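Local structure of acetone carboxylase alpha subunit (5M45) at residues Gly629-Gln637 / Thr676-Arg687. The protein is the alpha subunit of a carboxylase assembled from several chains, a metal-binding protein of the hydantoinase B/oxoprolinase family. Residues are numbered along the deposited sequence; the frame is centred on the assembly and turned at random.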
# COMPACT_ATOMS: atom_id res chain seq x y z
N GLY A 629 -46.96 4.37 9.55
CA GLY A 629 -48.27 4.42 10.23
C GLY A 629 -48.46 3.44 11.38
O GLY A 629 -47.70 2.50 11.54
N ASP A 630 -49.53 3.64 12.14
CA ASP A 630 -49.87 2.77 13.27
C ASP A 630 -50.23 1.36 12.79
O ASP A 630 -51.17 1.21 12.02
CB ASP A 630 -51.08 3.38 14.03
CG ASP A 630 -51.40 2.68 15.37
OD1 ASP A 630 -50.91 1.57 15.64
OD2 ASP A 630 -52.19 3.27 16.17
N PRO A 631 -49.52 0.31 13.27
CA PRO A 631 -49.87 -1.07 12.86
C PRO A 631 -51.30 -1.47 13.18
O PRO A 631 -51.84 -2.36 12.54
CB PRO A 631 -48.93 -1.94 13.72
CG PRO A 631 -47.78 -1.06 14.03
CD PRO A 631 -48.34 0.33 14.16
N LEU A 632 -51.91 -0.81 14.17
CA LEU A 632 -53.31 -1.09 14.50
C LEU A 632 -54.31 -0.66 13.40
O LEU A 632 -55.49 -1.05 13.44
CB LEU A 632 -53.68 -0.43 15.86
CG LEU A 632 -54.38 -1.35 16.85
CD1 LEU A 632 -53.43 -2.43 17.33
CD2 LEU A 632 -54.84 -0.52 18.03
N ASP A 633 -53.85 0.15 12.45
CA ASP A 633 -54.64 0.52 11.29
C ASP A 633 -54.37 -0.33 10.04
O ASP A 633 -55.00 -0.08 9.01
CB ASP A 633 -54.45 2.00 10.98
CG ASP A 633 -55.08 2.90 12.11
OD1 ASP A 633 -56.11 2.51 12.66
OD2 ASP A 633 -54.54 3.96 12.52
N ARG A 634 -53.48 -1.33 10.11
CA ARG A 634 -53.23 -2.17 8.94
C ARG A 634 -54.49 -2.97 8.60
O ARG A 634 -55.19 -3.40 9.49
CB ARG A 634 -52.07 -3.13 9.16
CG ARG A 634 -51.70 -3.99 7.94
CD ARG A 634 -50.28 -4.46 8.07
NE ARG A 634 -49.75 -5.32 7.02
CZ ARG A 634 -49.38 -4.90 5.79
NH1 ARG A 634 -49.59 -3.65 5.40
NH2 ARG A 634 -48.85 -5.76 4.91
N GLU A 635 -54.74 -3.15 7.31
CA GLU A 635 -55.83 -3.99 6.82
C GLU A 635 -55.68 -5.43 7.31
O GLU A 635 -54.65 -6.05 7.02
CB GLU A 635 -55.90 -3.89 5.29
CG GLU A 635 -57.26 -4.22 4.69
CD GLU A 635 -58.41 -3.21 5.08
OE1 GLU A 635 -59.42 -3.65 5.77
OE2 GLU A 635 -58.33 -1.96 4.70
N PRO A 636 -56.66 -5.97 8.08
CA PRO A 636 -56.45 -7.34 8.61
C PRO A 636 -56.10 -8.43 7.59
O PRO A 636 -55.26 -9.26 7.88
CB PRO A 636 -57.73 -7.64 9.36
CG PRO A 636 -58.21 -6.29 9.81
CD PRO A 636 -57.87 -5.35 8.65
N GLN A 637 -56.71 -8.38 6.40
CA GLN A 637 -56.40 -9.37 5.35
C GLN A 637 -54.92 -9.30 4.91
O GLN A 637 -54.34 -10.31 4.56
CB GLN A 637 -57.36 -9.22 4.15
CG GLN A 637 -57.25 -10.31 3.08
CD GLN A 637 -57.51 -11.70 3.67
OE1 GLN A 637 -58.52 -11.94 4.34
NE2 GLN A 637 -56.57 -12.60 3.47
N THR A 676 -60.75 -9.83 16.05
CA THR A 676 -59.77 -8.79 15.69
C THR A 676 -60.23 -7.39 16.20
O THR A 676 -59.43 -6.60 16.75
CB THR A 676 -59.52 -8.77 14.14
OG1 THR A 676 -58.83 -9.95 13.75
CG2 THR A 676 -58.69 -7.54 13.67
N ALA A 677 -61.50 -7.07 16.00
CA ALA A 677 -62.05 -5.80 16.51
C ALA A 677 -61.90 -5.70 18.03
O ALA A 677 -61.51 -4.65 18.53
CB ALA A 677 -63.52 -5.60 16.10
N ALA A 678 -62.18 -6.80 18.74
CA ALA A 678 -62.05 -6.85 20.19
C ALA A 678 -60.59 -6.74 20.62
O ALA A 678 -60.29 -6.04 21.59
CB ALA A 678 -62.64 -8.12 20.77
N ALA A 679 -59.68 -7.43 19.91
CA ALA A 679 -58.25 -7.35 20.25
C ALA A 679 -57.68 -5.93 20.09
O ALA A 679 -56.86 -5.50 20.92
CB ALA A 679 -57.45 -8.33 19.45
N ARG A 680 -58.10 -5.23 19.03
CA ARG A 680 -57.66 -3.87 18.78
C ARG A 680 -58.23 -2.86 19.81
O ARG A 680 -57.52 -1.99 20.27
CB ARG A 680 -57.97 -3.44 17.33
CG ARG A 680 -57.09 -4.19 16.33
CD ARG A 680 -57.40 -3.98 14.86
NE ARG A 680 -56.20 -4.23 14.05
CZ ARG A 680 -56.07 -3.98 12.75
NH1 ARG A 680 -57.08 -3.54 12.02
NH2 ARG A 680 -54.88 -4.17 12.18
N ALA A 681 -59.49 -3.01 20.19
CA ALA A 681 -60.07 -2.22 21.29
C ALA A 681 -59.31 -2.41 22.62
O ALA A 681 -59.05 -1.46 23.35
CB ALA A 681 -61.54 -2.57 21.47
N GLN A 682 -58.92 -3.65 22.89
CA GLN A 682 -58.15 -3.96 24.09
C GLN A 682 -56.70 -3.40 24.05
O GLN A 682 -56.22 -2.88 25.06
CB GLN A 682 -58.21 -5.47 24.35
CG GLN A 682 -57.42 -5.96 25.55
CD GLN A 682 -57.95 -5.39 26.88
OE1 GLN A 682 -59.12 -5.52 27.19
NE2 GLN A 682 -57.10 -4.67 27.59
N ILE A 683 -56.04 -3.47 22.91
CA ILE A 683 -54.70 -2.87 22.77
C ILE A 683 -54.72 -1.34 22.99
O ILE A 683 -53.80 -0.79 23.60
CB ILE A 683 -54.03 -3.29 21.43
CG1 ILE A 683 -53.58 -4.76 21.52
CG2 ILE A 683 -52.82 -2.43 21.10
CD1 ILE A 683 -53.25 -5.38 20.20
N ARG A 684 -55.76 -0.66 22.52
CA ARG A 684 -55.90 0.79 22.82
C ARG A 684 -55.92 1.06 24.33
O ARG A 684 -55.23 1.97 24.83
CB ARG A 684 -57.13 1.40 22.13
CG ARG A 684 -56.97 1.48 20.62
CD ARG A 684 -58.20 2.00 19.87
NE ARG A 684 -57.87 1.98 18.45
CZ ARG A 684 -57.15 2.90 17.80
NH1 ARG A 684 -56.72 4.02 18.41
NH2 ARG A 684 -56.87 2.70 16.50
N LYS A 685 -56.65 0.24 25.06
CA LYS A 685 -56.61 0.34 26.52
C LYS A 685 -55.26 -0.01 27.16
O LYS A 685 -54.81 0.65 28.09
CB LYS A 685 -57.73 -0.48 27.14
CG LYS A 685 -59.09 0.03 26.73
CD LYS A 685 -60.09 -0.20 27.85
CE LYS A 685 -60.98 -1.34 27.51
NZ LYS A 685 -62.13 -0.76 26.73
N ASP A 686 -54.63 -1.06 26.64
CA ASP A 686 -53.29 -1.44 27.12
C ASP A 686 -52.27 -0.31 26.94
O ASP A 686 -51.42 -0.08 27.81
CB ASP A 686 -52.71 -2.65 26.34
CG ASP A 686 -53.50 -3.95 26.52
OD1 ASP A 686 -54.27 -4.10 27.49
OD2 ASP A 686 -53.28 -4.82 25.60
N ARG A 687 -52.32 0.36 25.79
CA ARG A 687 -51.43 1.49 25.51
C ARG A 687 -51.55 2.61 26.53
O ARG A 687 -50.55 3.17 26.97
CB ARG A 687 -51.64 2.04 24.08
CG ARG A 687 -51.19 1.07 22.97
CD ARG A 687 -51.71 1.46 21.62
NE ARG A 687 -51.02 0.84 20.49
CZ ARG A 687 -51.22 1.18 19.20
NH1 ARG A 687 -52.10 2.17 18.88
NH2 ARG A 687 -50.55 0.59 18.22
O HOH W 1 -54.62 4.24 15.26
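Arg-687 meets the carboxylate of Asp-630 end-on in a two-bond salt bridge. Arg-687 NH2 donates to Asp-630 OD1 at 2.8 Å. Arg-687 NH1 donates to Asp-630 OD2 at 2.9 Å. Both bonds use the syn side, and the two flat groups lie 24° apart. OD1 also accepts from Leu-632 N, which comes from above the carboxylate plane and closes an Asx turn. OD2 takes a further bond from the backbone of another protein's chain and one from a water. That water donates to Asp-633 OD2 as well and accepts from Arg-684 NH2; the direct salt bridge from Arg-684 NH2 to Asp-633 OD1 is long, 3.9 Å. Arg-684 NH1 hydrogen-bonds to a polar side chain and to the backbone of the other protein's chain.

Arg-680 NH1 and NH2 both donate to Arg-634 O; the NH2 bond is the shorter at 2.8 Å. NE is taken by Tyr-657 O. Leu-632 O lies over the Arg-680 guanidinium, 3.1 Å from Arg-680 CZ, but the angles are too poor for a hydrogen bond between them. The Leu-632 side chain lies among the arginines: CG on Arg-680 CG, CD2 by Arg-684 CG and over the face of Arg-687, CD1 3.8 Å from Ile-683 CG2.

The contact thus joins the 3-10 turn before helix 636-645 to helix 673-690, with helix 652-657 and strand 669-671 packed alongside.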